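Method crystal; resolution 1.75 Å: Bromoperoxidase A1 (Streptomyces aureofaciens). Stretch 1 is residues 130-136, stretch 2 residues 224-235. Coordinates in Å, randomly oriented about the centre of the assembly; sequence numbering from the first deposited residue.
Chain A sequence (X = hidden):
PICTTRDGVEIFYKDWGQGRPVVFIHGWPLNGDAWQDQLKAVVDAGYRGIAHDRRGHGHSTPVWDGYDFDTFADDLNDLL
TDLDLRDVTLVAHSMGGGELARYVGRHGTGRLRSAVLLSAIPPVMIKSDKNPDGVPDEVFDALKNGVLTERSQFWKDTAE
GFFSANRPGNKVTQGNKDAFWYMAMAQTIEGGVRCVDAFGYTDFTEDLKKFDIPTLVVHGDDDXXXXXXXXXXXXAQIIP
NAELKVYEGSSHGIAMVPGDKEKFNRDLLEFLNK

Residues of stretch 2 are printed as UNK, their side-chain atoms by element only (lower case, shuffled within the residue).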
ATOM      1  N   LYS A 130      -0.465 -24.116  -7.090  1.00 14.69           N
ATOM      2  CA  LYS A 130       0.609 -23.388  -7.729  1.00 17.39           C
ATOM      3  C   LYS A 130       1.268 -22.412  -6.757  1.00 16.60           C
ATOM      4  O   LYS A 130       2.443 -22.054  -6.969  1.00 18.20           O
ATOM      5  CB  LYS A 130      -0.009 -22.609  -8.894  1.00 20.38           C
ATOM      6  CG  LYS A 130       0.815 -21.753  -9.809  1.00 25.17           C
ATOM      7  CD  LYS A 130      -0.114 -21.011 -10.771  1.00 25.21           C
ATOM      8  CE  LYS A 130       0.631 -19.965 -11.564  1.00 26.70           C
ATOM      9  NZ  LYS A 130      -0.321 -19.149 -12.378  1.00 26.72           N
ATOM     10  N   ASN A 131       0.607 -22.018  -5.673  1.00 13.31           N
ATOM     11  CA  ASN A 131       1.144 -21.055  -4.690  1.00 14.84           C
ATOM     12  C   ASN A 131       0.889 -21.569  -3.291  1.00 14.25           C
ATOM     13  O   ASN A 131       0.009 -21.107  -2.513  1.00 13.05           O
ATOM     14  CB  ASN A 131       0.434 -19.707  -4.858  1.00 15.48           C
ATOM     15  CG  ASN A 131       0.886 -18.551  -3.991  1.00 18.42           C
ATOM     16  OD1 ASN A 131       2.049 -18.473  -3.615  1.00 21.45           O
ATOM     17  ND2 ASN A 131       0.011 -17.596  -3.609  1.00 16.54           N
ATOM     18  N   PRO A 132       1.600 -22.589  -2.856  1.00 14.57           N
ATOM     19  CA  PRO A 132       1.330 -23.281  -1.606  1.00 16.15           C
ATOM     20  C   PRO A 132       1.658 -22.475  -0.361  1.00 16.26           C
ATOM     21  O   PRO A 132       1.101 -22.760   0.705  1.00 19.25           O
ATOM     22  CB  PRO A 132       2.135 -24.576  -1.694  1.00 18.89           C
ATOM     23  CG  PRO A 132       3.244 -24.244  -2.617  1.00 18.21           C
ATOM     24  CD  PRO A 132       2.655 -23.309  -3.639  1.00 17.41           C
ATOM     25  N   ASP A 133       2.435 -21.419  -0.502  1.00 16.68           N
ATOM     26  CA  ASP A 133       2.765 -20.545   0.611  1.00 19.22           C
ATOM     27  C   ASP A 133       1.828 -19.361   0.718  1.00 17.26           C
ATOM     28  O   ASP A 133       2.107 -18.462   1.528  1.00 17.87           O
ATOM     29  CB  ASP A 133       4.187 -19.975   0.418  1.00 22.90           C
ATOM     30  CG  ASP A 133       5.205 -21.103   0.514  1.00 27.04           C
ATOM     31  OD1 ASP A 133       4.913 -22.040   1.283  1.00 30.90           O
ATOM     32  OD2 ASP A 133       6.228 -21.000  -0.168  1.00 29.29           O
ATOM     33  N   GLY A 134       0.735 -19.358  -0.028  1.00 15.16           N
ATOM     34  CA  GLY A 134      -0.168 -18.197  -0.010  1.00 12.82           C
ATOM     35  C   GLY A 134      -1.137 -18.306   1.165  1.00 12.49           C
ATOM     36  O   GLY A 134      -1.021 -19.176   2.033  1.00 13.61           O
ATOM     37  N   VAL A 135      -2.088 -17.380   1.135  1.00 13.33           N
ATOM     38  CA  VAL A 135      -3.072 -17.282   2.220  1.00 13.39           C
ATOM     39  C   VAL A 135      -4.319 -18.103   1.875  1.00 12.46           C
ATOM     40  O   VAL A 135      -4.880 -17.944   0.798  1.00 12.27           O
ATOM     41  CB  VAL A 135      -3.462 -15.800   2.356  1.00 13.21           C
ATOM     42  CG1 VAL A 135      -4.538 -15.595   3.414  1.00 12.92           C
ATOM     43  CG2 VAL A 135      -2.232 -14.946   2.718  1.00 14.88           C
ATOM     44  N   PRO A 136      -4.770 -18.926   2.798  1.00 14.06           N
ATOM     45  CA  PRO A 136      -5.962 -19.744   2.551  1.00 16.70           C
ATOM     46  C   PRO A 136      -7.219 -18.938   2.379  1.00 17.24           C
ATOM     47  O   PRO A 136      -7.393 -17.894   3.056  1.00 15.71           O
ATOM     48  CB  PRO A 136      -6.059 -20.633   3.795  1.00 17.40           C
ATOM     49  CG  PRO A 136      -4.836 -20.462   4.578  1.00 18.52           C
ATOM     50  CD  PRO A 136      -4.130 -19.208   4.101  1.00 14.88           C
ATOM     51  N   UNK A 224       2.371 -10.758   9.384  1.00 11.23           N
ATOM     52  CA  UNK A 224       1.263 -11.696   9.667  1.00 13.22           C
ATOM     53  C   UNK A 224       0.058 -11.411   8.811  1.00 14.13           C
ATOM     54  O   UNK A 224      -1.022 -12.021   9.008  1.00 17.28           O
ATOM     55  c   UNK A 224       0.923 -11.549  11.163  1.00 14.53           C
ATOM     56  c   UNK A 224       2.012 -11.960  12.122  1.00 16.07           C
ATOM     57  n   UNK A 224       2.738 -11.637  14.423  1.00 20.74           N
ATOM     58  o   UNK A 224       0.538 -11.720  13.978  1.00 22.75           O
ATOM     59  c   UNK A 224       1.711 -11.755  13.591  1.00 19.95           C
ATOM     60  N   UNK A 225       0.150 -10.510   7.852  1.00 11.31           N
ATOM     61  CA  UNK A 225      -0.966 -10.125   6.981  1.00 10.57           C
ATOM     62  C   UNK A 225      -0.664 -10.538   5.536  1.00 12.08           C
ATOM     63  O   UNK A 225      -1.514 -11.145   4.854  1.00 12.20           O
ATOM     64  c   UNK A 225      -1.227  -8.610   7.039  1.00 12.20           C
ATOM     65  c   UNK A 225      -2.391  -8.161   6.157  1.00 13.16           C
ATOM     66  c   UNK A 225      -1.524  -8.157   8.483  1.00 12.76           C
ATOM     67  N   UNK A 226       0.533 -10.202   5.053  1.00 10.08           N
ATOM     68  CA  UNK A 226       0.957 -10.466   3.678  1.00 10.40           C
ATOM     69  C   UNK A 226       2.229 -11.304   3.764  1.00 12.91           C
ATOM     70  O   UNK A 226       3.289 -10.803   4.079  1.00 11.83           O
ATOM     71  c   UNK A 226       1.173  -9.153   2.921  1.00  9.27           C
ATOM     72  c   UNK A 226       1.670  -9.380   1.491  1.00 10.75           C
ATOM     73  c   UNK A 226      -0.142  -8.342   2.856  1.00  9.38           C
ATOM     74  N   UNK A 227       2.138 -12.604   3.521  1.00 13.75           N
ATOM     75  CA  UNK A 227       3.257 -13.503   3.799  1.00 13.67           C
ATOM     76  C   UNK A 227       4.423 -13.281   2.860  1.00 12.70           C
ATOM     77  O   UNK A 227       4.249 -13.310   1.653  1.00 14.68           O
ATOM     78  c   UNK A 227       2.666 -14.903   3.646  1.00 15.81           C
ATOM     79  c   UNK A 227       1.479 -14.699   2.760  1.00 17.81           C
ATOM     80  c   UNK A 227       0.898 -13.366   3.211  1.00 15.53           C
ATOM     81  N   UNK A 228       5.607 -13.071   3.471  1.00 12.18           N
ATOM     82  CA  UNK A 228       6.759 -12.749   2.642  1.00 12.40           C
ATOM     83  C   UNK A 228       7.055 -13.784   1.583  1.00 12.92           C
ATOM     84  O   UNK A 228       7.361 -13.368   0.466  1.00 12.57           O
ATOM     85  c   UNK A 228       9.146 -11.947   2.698  1.00 13.05           C
ATOM     86  c   UNK A 228      10.313 -11.454   3.555  1.00 14.16           C
ATOM     87  c   UNK A 228       7.997 -12.483   3.534  1.00 12.40           C
ATOM     88  c   UNK A 228       8.411 -13.702   4.350  1.00 13.70           C
ATOM     89  N   UNK A 229       7.008 -15.062   1.922  1.00 13.63           N
ATOM     90  CA  UNK A 229       7.405 -16.042   0.880  1.00 15.96           C
ATOM     91  C   UNK A 229       6.537 -16.095  -0.349  1.00 16.57           C
ATOM     92  O   UNK A 229       6.955 -16.519  -1.456  1.00 16.94           O
ATOM     93  o   UNK A 229       9.617 -16.819   2.416  1.00 24.27           O
ATOM     94  c   UNK A 229       7.442 -17.426   1.557  1.00 18.16           C
ATOM     95  o   UNK A 229       8.391 -18.238   3.539  1.00 25.87           O
ATOM     96  c   UNK A 229       8.576 -17.495   2.563  1.00 22.58           C
ATOM     97  N   UNK A 230       5.253 -15.780  -0.236  1.00 14.69           N
ATOM     98  CA  UNK A 230       4.351 -15.819  -1.375  1.00 13.90           C
ATOM     99  C   UNK A 230       4.390 -14.535  -2.173  1.00 11.85           C
ATOM    100  O   UNK A 230       3.886 -14.480  -3.279  1.00 13.03           O
ATOM    101  c   UNK A 230       2.907 -16.051  -0.914  1.00 15.66           C
ATOM    102  N   UNK A 231       4.805 -13.418  -1.538  1.00 10.45           N
ATOM    103  CA  UNK A 231       4.667 -12.116  -2.209  1.00  9.59           C
ATOM    104  C   UNK A 231       6.020 -11.467  -2.434  1.00 11.92           C
ATOM    105  O   UNK A 231       6.646 -11.679  -3.464  1.00 12.11           O
ATOM    106  c   UNK A 231       2.392 -11.896  -1.223  1.00  9.37           C
ATOM    107  o   UNK A 231       4.351 -11.118  -0.023  1.00 10.83           O
ATOM    108  c   UNK A 231       3.756 -11.205  -1.324  1.00 11.33           C
ATOM    109  N   UNK A 232       6.566 -10.668  -1.523  1.00 11.68           N
ATOM    110  CA  UNK A 232       7.847 -10.004  -1.701  1.00 12.30           C
ATOM    111  C   UNK A 232       8.993 -10.863  -2.244  1.00 13.06           C
ATOM    112  O   UNK A 232       9.708 -10.385  -3.130  1.00 12.93           O
ATOM    113  N   UNK A 233       9.201 -12.043  -1.695  1.00 14.69           N
ATOM    114  CA  UNK A 233      10.275 -12.890  -2.284  1.00 16.51           C
ATOM    115  C   UNK A 233      10.028 -13.217  -3.741  1.00 16.37           C
ATOM    116  O   UNK A 233      10.981 -13.299  -4.544  1.00 17.14           O
ATOM    117  n   UNK A 233      13.064 -14.563   3.649  1.00 28.82           N
ATOM    118  c   UNK A 233      12.997 -14.632   2.333  1.00 26.63           C
ATOM    119  c   UNK A 233      11.779 -15.277   0.311  1.00 23.53           C
ATOM    120  n   UNK A 233      14.007 -14.178   1.598  1.00 28.11           N
ATOM    121  n   UNK A 233      11.930 -15.155   1.759  1.00 25.22           N
ATOM    122  c   UNK A 233      11.342 -13.938  -0.261  1.00 22.10           C
ATOM    123  c   UNK A 233      10.415 -14.154  -1.446  1.00 18.51           C
ATOM    124  N   UNK A 234       8.781 -13.414  -4.172  1.00 15.87           N
ATOM    125  CA  UNK A 234       8.503 -13.711  -5.568  1.00 14.86           C
ATOM    126  C   UNK A 234       8.477 -12.507  -6.467  1.00 15.20           C
ATOM    127  O   UNK A 234       8.928 -12.552  -7.605  1.00 14.43           O
ATOM    128  c   UNK A 234       7.218 -15.786  -4.994  1.00 19.60           C
ATOM    129  c   UNK A 234       5.897 -16.523  -5.293  1.00 24.02           C
ATOM    130  n   UNK A 234       5.805 -18.964  -5.622  1.00 31.88           N
ATOM    131  c   UNK A 234       5.886 -17.880  -4.596  1.00 26.75           C
ATOM    132  c   UNK A 234       7.129 -14.423  -5.694  1.00 16.57           C
ATOM    133  N   UNK A 235       7.922 -11.354  -5.996  1.00 12.98           N
ATOM    134  CA  UNK A 235       7.896 -10.219  -6.916  1.00 13.54           C
ATOM    135  C   UNK A 235       9.323  -9.751  -7.238  1.00 11.81           C
ATOM    136  O   UNK A 235       9.525  -9.233  -8.349  1.00 13.54           O
ATOM    137  o   UNK A 235       7.603  -8.751  -5.084  1.00 17.07           O
ATOM    138  c   UNK A 235       7.026  -9.087  -6.337  1.00 16.00           C
TER

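Position 224 carries three carbons in a row, the last holding one oxygen and one nitrogen, and lies out of reach of stretch 1; it is Gln224. At 225 one carbon carries two more, a fork that points away from stretch 1; the backbone O alone comes near, 4.4 Å from Val135 CG2. This is Val225. Position 226 repeats the fork, again pointing away and touching nothing on stretch 1: Val226.

At 227 three carbons close a ring onto the backbone N, and the ring packs apolar against apolar on Val135, so the residue is Pro227. Its CD lies 3.5 Å from Val135 CG2, its CG 4.0 Å from the backbone O of Asp133. Position 228 has four carbons, forked at the first with one arm two carbons long, and points away: Ile228.

Position 229 has two carbons, the second bearing two oxygens; its CB lies 4.2 Å from Asp133 OD2. It is Asp229.

Position 230 has a single side-chain carbon aimed at stretch 1. This CB lies 3.5 Å from Asp133 O, 3.7 Å from Asn131 OD1 and 3.9 Å from Gly134 CA, so one methyl meets three residues of the turn. It is Ala230.

At 231 one carbon carries an oxygen and a carbon, none touching stretch 1: Thr231. Its OG1 donates to Pro227 O at 2.8 Å, tying the loop to itself just before the helix. Position 232 has no side-chain atoms and is Gly232, the first residue of the helix.

Position 233 has three carbons, a nitrogen, then a carbon with two more nitrogens, and lies out of reach of stretch 1: Arg233. Its NE forms a salt bridge with Asp229 OD1 at 2.9 Å. Position 234 has four carbons in a row ending in nitrogen, and the far end of the chain nears Asn131. It is Lys234, whose CE reaches 4.0 Å from Asn131 OD1. Position 235, one carbon and one oxygen far from stretch 1, is Ser235.

The contact works by fit: no hydrogen bond or salt bridge crosses it, and only 293 Å² is buried. Stretch 1 shapes its side with a type I turn from Asn131 to Gly134. Gly134 suits this turn, since an ideal CB there would sit 2.5 Å from Asn131 ND2. Gly134 and Ala230 bring their CA atoms to 5.3 Å, where a lone methyl fills the gap. The rule is a small residue at the close approach, a proline–valine apolar patch beside it, and polar bonds kept within each stretch or made elsewhere in the structure.

Stretch 2 224-235: QVVPIDATGRKS
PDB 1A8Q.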